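Local coordinates for protein endoglucanase (Uncultured bacterium, PDB 3X17) that is a family 9 glycoside hydrolase that acts as an endoglucanase, most likely cutting internal beta-1,4-glycosidic bonds of cellulose, at residues D81-A86 / S420-P425; E438-G443 / A547-V552. All blocks are in the same frame, centred on the assembly; numbering follows the deposited sequence.

Contact 1. Residues D81-A86 / S420-P425; sequences DTLYRA and SGYGVP
The Tyr422 hydroxyl donates a hydrogen bond to Asp81. The OH to OD2 distance is 2.5 Å, and OD2 accepts through its anti lone pair, the one turned away from OD1. OD2 lies at the edge of the Tyr422 ring, in its plane. The carboxylate itself stands 82° from that plane. OD1 has a second partner, a salt bridge to Arg527. The buried carboxylate is thus gripped at both oxygens.

The packed part of the contact lies next to this bond. Leu83 holds CG anti to its carbonyl carbon (chi1 -44°). Beyond CG its two methyls take different partners. CD1 rests 3.5 Å from the CA of Gly421, and it also sits over one face of the Tyr422 ring, offset toward the rim. CD2 comes 3.9 Å from CZ of Tyr422. A CB on Gly421 would run into CD1 of Leu83. Gly421 and Tyr422 are the two central residues of a type I turn from Ser420 to Gly423.

The looser side is at Arg85, which is partly exposed. Its NH2 lies 2.6 Å from Gly421 O, near the guanidinium plane, but the angle is poor for a hydrogen bond. NH1 is hydrogen-bonded to Gln32.

An alanine in place of Tyr422 would probably leave Asp81 OD2 without its hydroxyl partner and open a gap beside Leu83 CD2.

The contact joins the N-terminal Ig-like domain to a loop of the catalytic domain. Its chemistry is consistent with a domain interface in which a directional hydrogen bond helps set the alignment beside a small apolar patch.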
loop_
_atom_site.group_PDB
_atom_site.type_symbol
_atom_site.label_atom_id
_atom_site.label_comp_id
_atom_site.label_asym_id
_atom_site.label_seq_id
_atom_site.Cartn_x
_atom_site.Cartn_y
_atom_site.Cartn_z
ATOM N N ASP A 81 -26.089 1.911 -3.960
ATOM C CA ASP A 81 -26.492 1.400 -5.275
ATOM C C ASP A 81 -27.389 0.165 -5.207
ATOM O O ASP A 81 -27.389 -0.582 -4.221
ATOM C CB ASP A 81 -25.294 1.103 -6.184
ATOM C CG ASP A 81 -24.461 2.337 -6.487
ATOM O OD1 ASP A 81 -24.891 3.457 -6.122
ATOM O OD2 ASP A 81 -23.377 2.168 -7.101
ATOM N N THR A 82 -28.118 -0.061 -6.291
ATOM C CA THR A 82 -28.742 -1.335 -6.538
ATOM C C THR A 82 -27.828 -2.173 -7.412
ATOM O O THR A 82 -27.501 -1.768 -8.541
ATOM C CB THR A 82 -30.107 -1.136 -7.241
ATOM O OG1 THR A 82 -30.980 -0.444 -6.346
ATOM C CG2 THR A 82 -30.737 -2.490 -7.589
ATOM N N LEU A 83 -27.391 -3.314 -6.874
ATOM C CA LEU A 83 -26.480 -4.213 -7.585
ATOM C C LEU A 83 -27.131 -5.542 -7.975
ATOM O O LEU A 83 -27.852 -6.159 -7.185
ATOM C CB LEU A 83 -25.204 -4.478 -6.763
ATOM C CG LEU A 83 -24.595 -3.224 -6.108
ATOM C CD1 LEU A 83 -23.337 -3.573 -5.301
ATOM C CD2 LEU A 83 -24.263 -2.198 -7.210
ATOM N N TYR A 84 -26.772 -6.020 -9.159
ATOM C CA TYR A 84 -26.840 -7.434 -9.473
ATOM C C TYR A 84 -25.424 -7.932 -9.693
ATOM O O TYR A 84 -24.541 -7.146 -9.999
ATOM C CB TYR A 84 -27.679 -7.654 -10.733
ATOM C CG TYR A 84 -29.101 -7.130 -10.606
ATOM C CD1 TYR A 84 -29.372 -5.766 -10.682
ATOM C CD2 TYR A 84 -30.172 -7.999 -10.410
ATOM C CE1 TYR A 84 -30.681 -5.284 -10.576
ATOM C CE2 TYR A 84 -31.490 -7.522 -10.332
ATOM C CZ TYR A 84 -31.729 -6.166 -10.388
ATOM O OH TYR A 84 -33.017 -5.682 -10.234
ATOM N N ARG A 85 -25.209 -9.241 -9.577
ATOM C CA ARG A 85 -23.877 -9.801 -9.754
ATOM C C ARG A 85 -23.852 -11.173 -10.388
ATOM O O ARG A 85 -24.800 -11.961 -10.250
ATOM C CB ARG A 85 -23.103 -9.799 -8.428
ATOM C CG ARG A 85 -23.549 -10.826 -7.414
ATOM C CD ARG A 85 -22.550 -10.907 -6.260
ATOM N NE ARG A 85 -22.279 -9.578 -5.709
ATOM C CZ ARG A 85 -21.119 -8.924 -5.816
ATOM N NH1 ARG A 85 -20.051 -9.479 -6.422
ATOM N NH2 ARG A 85 -21.034 -7.699 -5.311
ATOM N N ALA A 86 -22.782 -11.432 -11.133
ATOM C CA ALA A 86 -22.486 -12.763 -11.647
ATOM C C ALA A 86 -21.098 -13.214 -11.194
ATOM O O ALA A 86 -20.231 -12.404 -10.835
ATOM C CB ALA A 86 -22.549 -12.779 -13.157
ATOM N N SER A 420 -20.954 -5.124 2.201
ATOM C CA SER A 420 -20.502 -4.131 1.237
ATOM C C SER A 420 -20.659 -4.617 -0.189
ATOM O O SER A 420 -19.941 -5.501 -0.644
ATOM C CB SER A 420 -19.045 -3.745 1.493
ATOM O OG SER A 420 -18.604 -2.775 0.550
ATOM N N GLY A 421 -21.561 -3.989 -0.918
ATOM C CA GLY A 421 -21.906 -4.496 -2.230
ATOM C C GLY A 421 -20.697 -4.590 -3.140
ATOM O O GLY A 421 -20.556 -5.553 -3.870
ATOM N N TYR A 422 -19.790 -3.613 -3.075
ATOM C CA TYR A 422 -18.634 -3.636 -3.968
ATOM C C TYR A 422 -17.420 -4.415 -3.456
ATOM O O TYR A 422 -16.364 -4.404 -4.108
ATOM C CB TYR A 422 -18.209 -2.223 -4.338
ATOM C CG TYR A 422 -19.161 -1.534 -5.266
ATOM C CD1 TYR A 422 -19.109 -1.772 -6.653
ATOM C CD2 TYR A 422 -20.120 -0.665 -4.779
ATOM C CE1 TYR A 422 -19.953 -1.127 -7.516
ATOM C CE2 TYR A 422 -21.002 -0.025 -5.639
ATOM C CZ TYR A 422 -20.925 -0.270 -7.007
ATOM O OH TYR A 422 -21.720 0.452 -7.881
ATOM N N GLY A 423 -17.515 -5.001 -2.262
ATOM C CA GLY A 423 -16.364 -5.703 -1.702
ATOM C C GLY A 423 -15.513 -4.898 -0.728
ATOM O O GLY A 423 -14.918 -5.465 0.169
ATOM N N VAL A 424 -15.475 -3.577 -0.888
ATOM C CA VAL A 424 -14.549 -2.738 -0.108
ATOM C C VAL A 424 -14.978 -2.723 1.346
ATOM O O VAL A 424 -16.136 -2.473 1.639
ATOM C CB VAL A 424 -14.446 -1.285 -0.664
ATOM C CG1 VAL A 424 -15.810 -0.612 -0.721
ATOM C CG2 VAL A 424 -13.492 -0.448 0.205
ATOM N N PRO A 425 -14.080 -3.135 2.253
ATOM C CA PRO A 425 -14.446 -3.326 3.662
ATOM C C PRO A 425 -14.472 -2.026 4.443
ATOM O O PRO A 425 -13.947 -1.952 5.561
ATOM C CB PRO A 425 -13.357 -4.275 4.194
ATOM C CG PRO A 425 -12.223 -4.151 3.217
ATOM C CD PRO A 425 -12.657 -3.414 2.005
#

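Contact 2. Residues E438-G443 / A547-V552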
loop_
_atom_site.group_PDB
_atom_site.type_symbol
_atom_site.label_atom_id
_atom_site.label_comp_id
_atom_site.label_asym_id
_atom_site.label_seq_id
_atom_site.Cartn_x
_atom_site.Cartn_y
_atom_site.Cartn_z
ATOM N N GLU A 438 -6.140 1.469 2.932
ATOM C CA GLU A 438 -6.856 0.814 4.027
ATOM C C GLU A 438 -7.608 -0.452 3.573
ATOM O O GLU A 438 -7.558 -1.485 4.256
ATOM C CB GLU A 438 -7.821 1.824 4.697
ATOM C CG GLU A 438 -8.674 1.234 5.807
ATOM C CD GLU A 438 -9.587 2.257 6.492
ATOM O OE1 GLU A 438 -9.258 3.470 6.516
ATOM O OE2 GLU A 438 -10.604 1.824 7.073
ATOM N N ALA A 439 -8.230 -0.393 2.392
ATOM C CA ALA A 439 -8.858 -1.580 1.791
ATOM C C ALA A 439 -7.822 -2.677 1.617
ATOM O O ALA A 439 -8.060 -3.842 1.971
ATOM C CB ALA A 439 -9.467 -1.247 0.448
ATOM N N LEU A 440 -6.714 -2.330 0.980
ATOM C CA LEU A 440 -5.736 -3.343 0.637
ATOM C C LEU A 440 -5.044 -3.865 1.894
ATOM O O LEU A 440 -4.728 -5.057 1.988
ATOM C CB LEU A 440 -4.734 -2.804 -0.375
ATOM C CG LEU A 440 -5.212 -2.768 -1.833
ATOM C CD1 LEU A 440 -4.296 -1.817 -2.621
ATOM C CD2 LEU A 440 -5.181 -4.176 -2.475
ATOM N N ALA A 441 -4.813 -2.982 2.864
ATOM C CA ALA A 441 -4.212 -3.369 4.142
ATOM C C ALA A 441 -5.144 -4.327 4.895
ATOM O O ALA A 441 -4.669 -5.194 5.620
ATOM C CB ALA A 441 -3.932 -2.133 5.004
ATOM N N LYS A 442 -6.454 -4.110 4.787
ATOM C CA LYS A 442 -7.430 -5.061 5.324
ATOM C C LYS A 442 -7.451 -6.378 4.549
ATOM O O LYS A 442 -7.663 -7.440 5.134
ATOM C CB LYS A 442 -8.841 -4.462 5.370
ATOM C CG LYS A 442 -9.036 -3.418 6.449
ATOM C CD LYS A 442 -10.429 -2.727 6.310
ATOM C CE LYS A 442 -10.757 -1.926 7.595
ATOM N NZ LYS A 442 -12.131 -1.298 7.550
ATOM N N GLY A 443 -7.210 -6.299 3.242
ATOM C CA GLY A 443 -6.915 -7.468 2.440
ATOM C C GLY A 443 -5.755 -8.257 3.013
ATOM O O GLY A 443 -5.801 -9.491 3.117
ATOM N N ALA A 547 2.478 -0.202 -0.919
ATOM C CA ALA A 547 3.081 -1.302 -0.169
ATOM C C ALA A 547 2.095 -2.463 0.011
ATOM O O ALA A 547 2.434 -3.594 -0.266
ATOM C CB ALA A 547 3.586 -0.808 1.173
ATOM N N PRO A 548 0.864 -2.184 0.485
ATOM C CA PRO A 548 -0.061 -3.316 0.593
ATOM C C PRO A 548 -0.573 -3.760 -0.776
ATOM O O PRO A 548 -1.004 -4.908 -0.928
ATOM C CB PRO A 548 -1.215 -2.760 1.463
ATOM C CG PRO A 548 -1.141 -1.257 1.270
ATOM C CD PRO A 548 0.334 -0.960 1.121
ATOM N N LEU A 549 -0.553 -2.861 -1.763
ATOM C CA LEU A 549 -0.858 -3.261 -3.133
ATOM C C LEU A 549 0.134 -4.311 -3.654
ATOM O O LEU A 549 -0.266 -5.313 -4.237
ATOM C CB LEU A 549 -0.944 -2.048 -4.088
ATOM C CG LEU A 549 -1.132 -2.364 -5.578
ATOM C CD1 LEU A 549 -2.390 -3.222 -5.856
ATOM C CD2 LEU A 549 -1.119 -1.086 -6.459
ATOM N N VAL A 550 1.414 -4.048 -3.510
ATOM C CA VAL A 550 2.428 -5.026 -3.881
ATOM C C VAL A 550 2.229 -6.329 -3.083
ATOM O O VAL A 550 2.325 -7.407 -3.652
ATOM C CB VAL A 550 3.874 -4.495 -3.630
ATOM C CG1 VAL A 550 4.909 -5.652 -3.646
ATOM C CG2 VAL A 550 4.242 -3.442 -4.674
ATOM N N PHE A 551 1.884 -6.227 -1.789
ATOM C CA PHE A 551 1.616 -7.434 -0.986
ATOM C C PHE A 551 0.460 -8.286 -1.512
ATOM O O PHE A 551 0.627 -9.488 -1.794
ATOM C CB PHE A 551 1.414 -7.100 0.496
ATOM C CG PHE A 551 1.271 -8.327 1.381
ATOM C CD1 PHE A 551 0.034 -8.924 1.575
ATOM C CD2 PHE A 551 2.384 -8.898 1.984
ATOM C CE1 PHE A 551 -0.101 -10.045 2.383
ATOM C CE2 PHE A 551 2.259 -10.023 2.777
ATOM C CZ PHE A 551 1.011 -10.588 2.991
ATOM N N VAL A 552 -0.690 -7.658 -1.720
ATOM C CA VAL A 552 -1.868 -8.416 -2.106
ATOM C C VAL A 552 -1.730 -8.943 -3.534
ATOM O O VAL A 552 -2.027 -10.111 -3.803
ATOM C CB VAL A 552 -3.190 -7.626 -1.887
ATOM C CG1 VAL A 552 -4.387 -8.491 -2.244
ATOM C CG2 VAL A 552 -3.304 -7.213 -0.431
#
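Two neighbouring helices of the (alpha/alpha)6 barrel, 435-452 and 543-558, meet here through Leu440. Its side chain points at the other helix and spreads over three residues. CB lies 4.0 Å from CB of Pro548. CG sits anti to the carbonyl carbon (chi1 -79°), and the two methyls beyond it part. CD1 reaches CB of Leu549 at 3.7 Å, while CD2 meets CB of Val552 at 4.0 Å.

The short segments run in the same general direction, 40° apart, with axes 8.5 Å from each other at the closest point. In an (alpha/alpha)6 barrel the helices of one layer run parallel to each other, and this angle is consistent with two helices of one layer. Ala441 and Gly443 lie at the near approach, with CA of Ala441 5.5 Å from CA of Pro548. The CB of Pro548 approaches the backbone N of Ala441 at 3.9 Å. Val552 turns CG2 onto the carbonyl O of Leu440, 3.5 Å away. A CB on Gly443 would point toward segment 547-552, close to CG2 of Val552.

No hydrogen bond crosses between the segments. Helix 456-469 lies against both, with Leu466 touching Leu549 and Val552, and Gln465 touching Leu440.

How the contacts relate
Contact 2 lies deep in the protein, its centre about 5 Å from the centre of the chain. Contact 1 sits about 23 Å out, yet three of its five touching residues are buried, as fits a place where two domains meet. Contact 1 pairs a hydrogen bond to a carboxylate with apolar packing; contact 2 has no hydrogen bond across it and is mainly apolar. Loop 420-425 precedes helix 435-452, and the two contacts touch. Lys442 NZ probably donates a hydrogen bond to Pro425 O, 2.8 Å away, and Ala439 packs on Val424 and Pro425. Helix 435-452 packs on helix 543-558 and also touches the domain-joining loop. Gln465 of helix 456-469 touches both contacts.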